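Local structure of Xyn30D (Paenibacillus barcinonensis, 4QB6) at residues T122-W125 / S126-G129; D105-N109 / G110-L114. The protein probably hydrolyses beta-1,4-linked xylan as a family 30 glycosidase, and this piece of it is the carbohydrate-binding module, which binds glucuronic acid and calcium. All coordinates share one frame; numbering follows the deposited sequence.

How the contacts relate
Both contacts belong to the carbohydrate-binding module, a beta-sandwich of antiparallel strands. Contact 2 comes first along the chain. It is the hairpin of strands 102-108 and 111-119, at the outer edge of the five-stranded sheet. The chain then leaves strand 111-119 and enters the loop of contact 1, which leads into strand 128-137. This loop thus carries the chain from the five-stranded sheet to the four-stranded one. The contact centres are about 26 Å apart, on opposite sides of the centre of the chain. The nearest atoms of the two are about 13 Å apart. Contact 1 lies at the sugar pocket through Trp125. Contact 2 is plain hairpin packing, well away from the bound sugar.

Contact 1. Residues T122-W125 / S126-G129; sequences TGSW and STWG. With GCU (alpha-D-glucopyranuronic acid), chain B.
In the conformer described here, Ser124 carries OG on the far side of CB from its N (chi1 173°), and this sets OG against the backbone N-H of Ser126. Thr122 has its OG1 tucked between N and the carbonyl carbon (chi1 67°), facing the carbonyl of Thr127. The residues from Ser124 to Thr127 form a type I beta turn. Thr127 N closes it by bonding to Ser124 O at 3.1 Å, from above the carbonyl plane. In the same Ser124 conformer, Ser126 N gives a nearly straight bond to Ser124 OG, 3.0 Å long. Thr122 OG1 donates to Thr127 O at 2.7 Å, a little tilted from the carbonyl plane. The same OG1 also takes a hydrogen bond from Leu97 N, which ties the loop to the residue just after strand 87-96. Thr127 leans back over the loop, with CG2 3.4 Å from Thr122 O. The CB of Trp125 points away from the rest of the turn, and its indole reaches the ligand pocket. One face of the indole lies under the glucuronic acid, with the sugar C4 offset toward the rim of the ring. Trp125 CZ2 comes within 3.4 Å of O6B of the sugar. Trp125 also stacks on Tyr57. The turn's polar bonds hold the backbone that carries Trp125, while the indole itself offers the sugar an apolar platform; Asn155, Arg102 and Tyr57 supply hydrogen bonds.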
# COMPACT_ATOMS: atom_id res chain seq x y z
N THR A 122 -4.54 -8.25 -11.22
CA THR A 122 -5.99 -8.28 -11.04
C THR A 122 -6.68 -8.43 -12.39
O THR A 122 -7.89 -8.71 -12.39
CB THR A 122 -6.48 -7.02 -10.31
OG1 THR A 122 -6.28 -5.88 -11.15
CG2 THR A 122 -5.84 -6.85 -8.96
N GLY A 123 -6.01 -8.21 -13.51
CA GLY A 123 -6.60 -8.42 -14.84
C GLY A 123 -6.99 -7.18 -15.60
O GLY A 123 -7.15 -7.18 -16.83
N SER A 124 -7.17 -6.09 -14.84
CA SER A 124 -7.64 -4.82 -15.38
C SER A 124 -7.22 -3.68 -14.47
O SER A 124 -7.20 -3.84 -13.25
CB SER A 124 -9.17 -4.80 -15.50
OG SER A 124 -9.58 -3.50 -15.87
N TRP A 125 -6.97 -2.50 -15.04
CA TRP A 125 -6.72 -1.35 -14.20
C TRP A 125 -7.96 -0.88 -13.46
O TRP A 125 -7.87 -0.06 -12.56
CB TRP A 125 -6.10 -0.18 -14.96
CG TRP A 125 -4.75 -0.47 -15.52
CD1 TRP A 125 -4.41 -0.50 -16.83
CD2 TRP A 125 -3.55 -0.71 -14.77
NE1 TRP A 125 -3.05 -0.79 -16.93
CE2 TRP A 125 -2.52 -0.92 -15.69
CE3 TRP A 125 -3.26 -0.81 -13.40
CZ2 TRP A 125 -1.21 -1.22 -15.29
CZ3 TRP A 125 -1.97 -1.06 -13.02
CH2 TRP A 125 -0.97 -1.29 -13.97
N SER A 126 -9.14 -1.42 -13.82
CA SER A 126 -10.35 -1.14 -13.02
C SER A 126 -10.89 -2.37 -12.29
O SER A 126 -12.01 -2.35 -11.80
CB SER A 126 -11.43 -0.41 -13.83
OG SER A 126 -12.07 -1.24 -14.77
N THR A 127 -10.06 -3.40 -12.16
CA THR A 127 -10.36 -4.51 -11.26
C THR A 127 -9.53 -4.28 -10.01
O THR A 127 -8.29 -4.38 -10.03
CB THR A 127 -10.05 -5.88 -11.83
OG1 THR A 127 -10.87 -6.06 -12.99
CG2 THR A 127 -10.33 -6.98 -10.82
N TRP A 128 -10.20 -4.00 -8.91
CA TRP A 128 -9.56 -3.72 -7.64
C TRP A 128 -9.56 -4.97 -6.81
O TRP A 128 -10.63 -5.43 -6.37
CB TRP A 128 -10.28 -2.57 -6.93
CG TRP A 128 -10.23 -1.31 -7.72
CD1 TRP A 128 -11.16 -0.87 -8.60
CD2 TRP A 128 -9.15 -0.36 -7.77
NE1 TRP A 128 -10.75 0.31 -9.17
CE2 TRP A 128 -9.53 0.66 -8.66
CE3 TRP A 128 -7.92 -0.25 -7.10
CZ2 TRP A 128 -8.70 1.74 -8.94
CZ3 TRP A 128 -7.11 0.81 -7.40
CH2 TRP A 128 -7.51 1.80 -8.27
N GLY A 129 -8.39 -5.55 -6.64
CA GLY A 129 -8.22 -6.73 -5.82
C GLY A 129 -7.65 -6.40 -4.47
O GLY A 129 -7.39 -5.24 -4.14
C1 GCU B . -0.94 2.72 -17.50
C2 GCU B . -2.04 3.09 -16.55
C3 GCU B . -1.51 3.54 -15.21
C4 GCU B . -0.50 2.44 -14.66
C5 GCU B . 0.59 2.23 -15.69
C6 GCU B . 1.59 1.23 -15.29
O2 GCU B . -2.92 4.07 -17.17
O3 GCU B . -2.51 3.75 -14.22
O4 GCU B . 0.12 2.97 -13.47
O5 GCU B . -0.08 1.78 -16.85
O6A GCU B . 2.19 1.39 -14.22
O6B GCU B . 1.81 0.26 -16.01

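Contact 2. Residues D105-N109 / G110-L114; sequences DIYVN and GTKVL
Gly110 and Asn109 form the corners of a type I' turn that closes a beta hairpin, and Gly110 O lies near the plane of the Tyr107 ring, at its edge. Thr111 follows as the hydrogen-bonded partner of Val108. Val108 N bonds to Thr111 O at 2.9 Å, and Thr111 N returns a bond to Val108 O. Lys112 pairs with Tyr107 at a non-hydrogen-bonded site. Its CB sits over one face of the Tyr107 ring, a CH-pi contact 4.0 Å from the centroid, and Arg145 adds a cation-pi contact to that ring. With CG anti to N (chi1 -166°) and a bend at chi3, the lysine chain runs past Tyr107 OH to Asp105. Lys112 NZ makes a salt bridge to Asp105 OD2 at 3.2 Å, from above the carboxylate plane. A water bridges NZ to Asp105 OD1, which also accepts from Asn116 N. Replacing Asp105 with an alanine is likely to leave the Lys112 ammonium without this carboxylate and Asn116 N without its acceptor. At Val113 the register slips by one residue: it and Leu114 together sit opposite the single residue Ile106, a classic beta bulge. Val113 CG2 rests 3.8 Å from Val108 CG2. In the conformer described here, the Leu114 side chain lies alongside that of Ile106, and both touch Ile133. Ile106 O takes both bulge amides, Val113 N at 2.8 Å and Leu114 N at 3.2 Å.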
# COMPACT_ATOMS: atom_id res chain seq x y z
N ASP A 105 9.05 -3.40 -1.70
CA ASP A 105 9.63 -3.48 -0.36
C ASP A 105 8.66 -2.80 0.59
O ASP A 105 8.05 -1.79 0.26
CB ASP A 105 10.99 -2.76 -0.30
CG ASP A 105 12.14 -3.56 -0.85
OD1 ASP A 105 12.04 -4.76 -1.10
OD2 ASP A 105 13.22 -2.91 -0.98
N ILE A 106 8.54 -3.34 1.80
CA ILE A 106 7.62 -2.82 2.81
C ILE A 106 8.40 -2.54 4.08
O ILE A 106 9.11 -3.41 4.60
CB ILE A 106 6.45 -3.80 3.05
CG1 ILE A 106 5.82 -4.11 1.66
CG2 ILE A 106 5.48 -3.24 4.08
CD1 ILE A 106 4.42 -4.64 1.62
N TYR A 107 8.28 -1.30 4.56
CA TYR A 107 8.94 -0.79 5.75
C TYR A 107 7.89 -0.47 6.78
O TYR A 107 6.82 0.02 6.44
CB TYR A 107 9.71 0.50 5.43
CG TYR A 107 10.86 0.39 4.46
CD1 TYR A 107 10.65 0.21 3.09
CD2 TYR A 107 12.17 0.50 4.90
CE1 TYR A 107 11.71 0.13 2.19
CE2 TYR A 107 13.23 0.41 4.00
CZ TYR A 107 12.96 0.22 2.67
OH TYR A 107 14.01 0.15 1.75
N VAL A 108 8.18 -0.82 8.03
CA VAL A 108 7.34 -0.44 9.15
C VAL A 108 8.21 0.31 10.15
O VAL A 108 9.29 -0.15 10.55
CB VAL A 108 6.67 -1.65 9.82
CG1 VAL A 108 6.02 -1.27 11.15
CG2 VAL A 108 5.67 -2.30 8.86
N ASN A 109 7.79 1.53 10.49
CA ASN A 109 8.55 2.39 11.42
C ASN A 109 10.00 2.54 10.99
O ASN A 109 10.94 2.54 11.84
CB ASN A 109 8.42 1.88 12.87
CG ASN A 109 6.99 1.89 13.36
OD1 ASN A 109 6.45 0.93 13.97
ND2 ASN A 109 6.33 2.95 13.06
N GLY A 110 10.23 2.67 9.69
CA GLY A 110 11.55 2.94 9.15
C GLY A 110 12.43 1.76 8.89
O GLY A 110 13.55 1.93 8.39
N THR A 111 11.98 0.55 9.21
CA THR A 111 12.79 -0.66 9.05
C THR A 111 12.16 -1.52 7.97
O THR A 111 10.94 -1.76 8.01
CB THR A 111 12.85 -1.47 10.36
OG1 THR A 111 13.47 -0.68 11.39
CG2 THR A 111 13.64 -2.76 10.17
N LYS A 112 12.96 -2.04 7.03
CA LYS A 112 12.43 -2.94 6.02
C LYS A 112 12.04 -4.25 6.65
O LYS A 112 12.87 -4.87 7.34
CB LYS A 112 13.45 -3.18 4.90
CG LYS A 112 12.81 -3.84 3.70
CD LYS A 112 13.77 -4.30 2.61
CE LYS A 112 14.66 -3.20 2.10
NZ LYS A 112 15.53 -3.74 1.03
N VAL A 113 10.80 -4.68 6.47
CA VAL A 113 10.31 -5.92 7.04
C VAL A 113 9.82 -6.94 6.03
O VAL A 113 9.66 -8.12 6.36
CB VAL A 113 9.25 -5.68 8.13
CG1 VAL A 113 9.83 -4.85 9.27
CG2 VAL A 113 8.03 -4.98 7.58
N LEU A 114 9.59 -6.52 4.79
CA LEU A 114 9.34 -7.45 3.68
C LEU A 114 10.09 -7.00 2.47
O LEU A 114 10.01 -5.83 2.08
CB LEU A 114 7.87 -7.52 3.31
CG LEU A 114 6.91 -7.83 4.45
CD1 LEU A 114 5.50 -7.59 4.00
CD2 LEU A 114 7.07 -9.30 4.82
O HOH W 1 14.53 -5.81 -0.86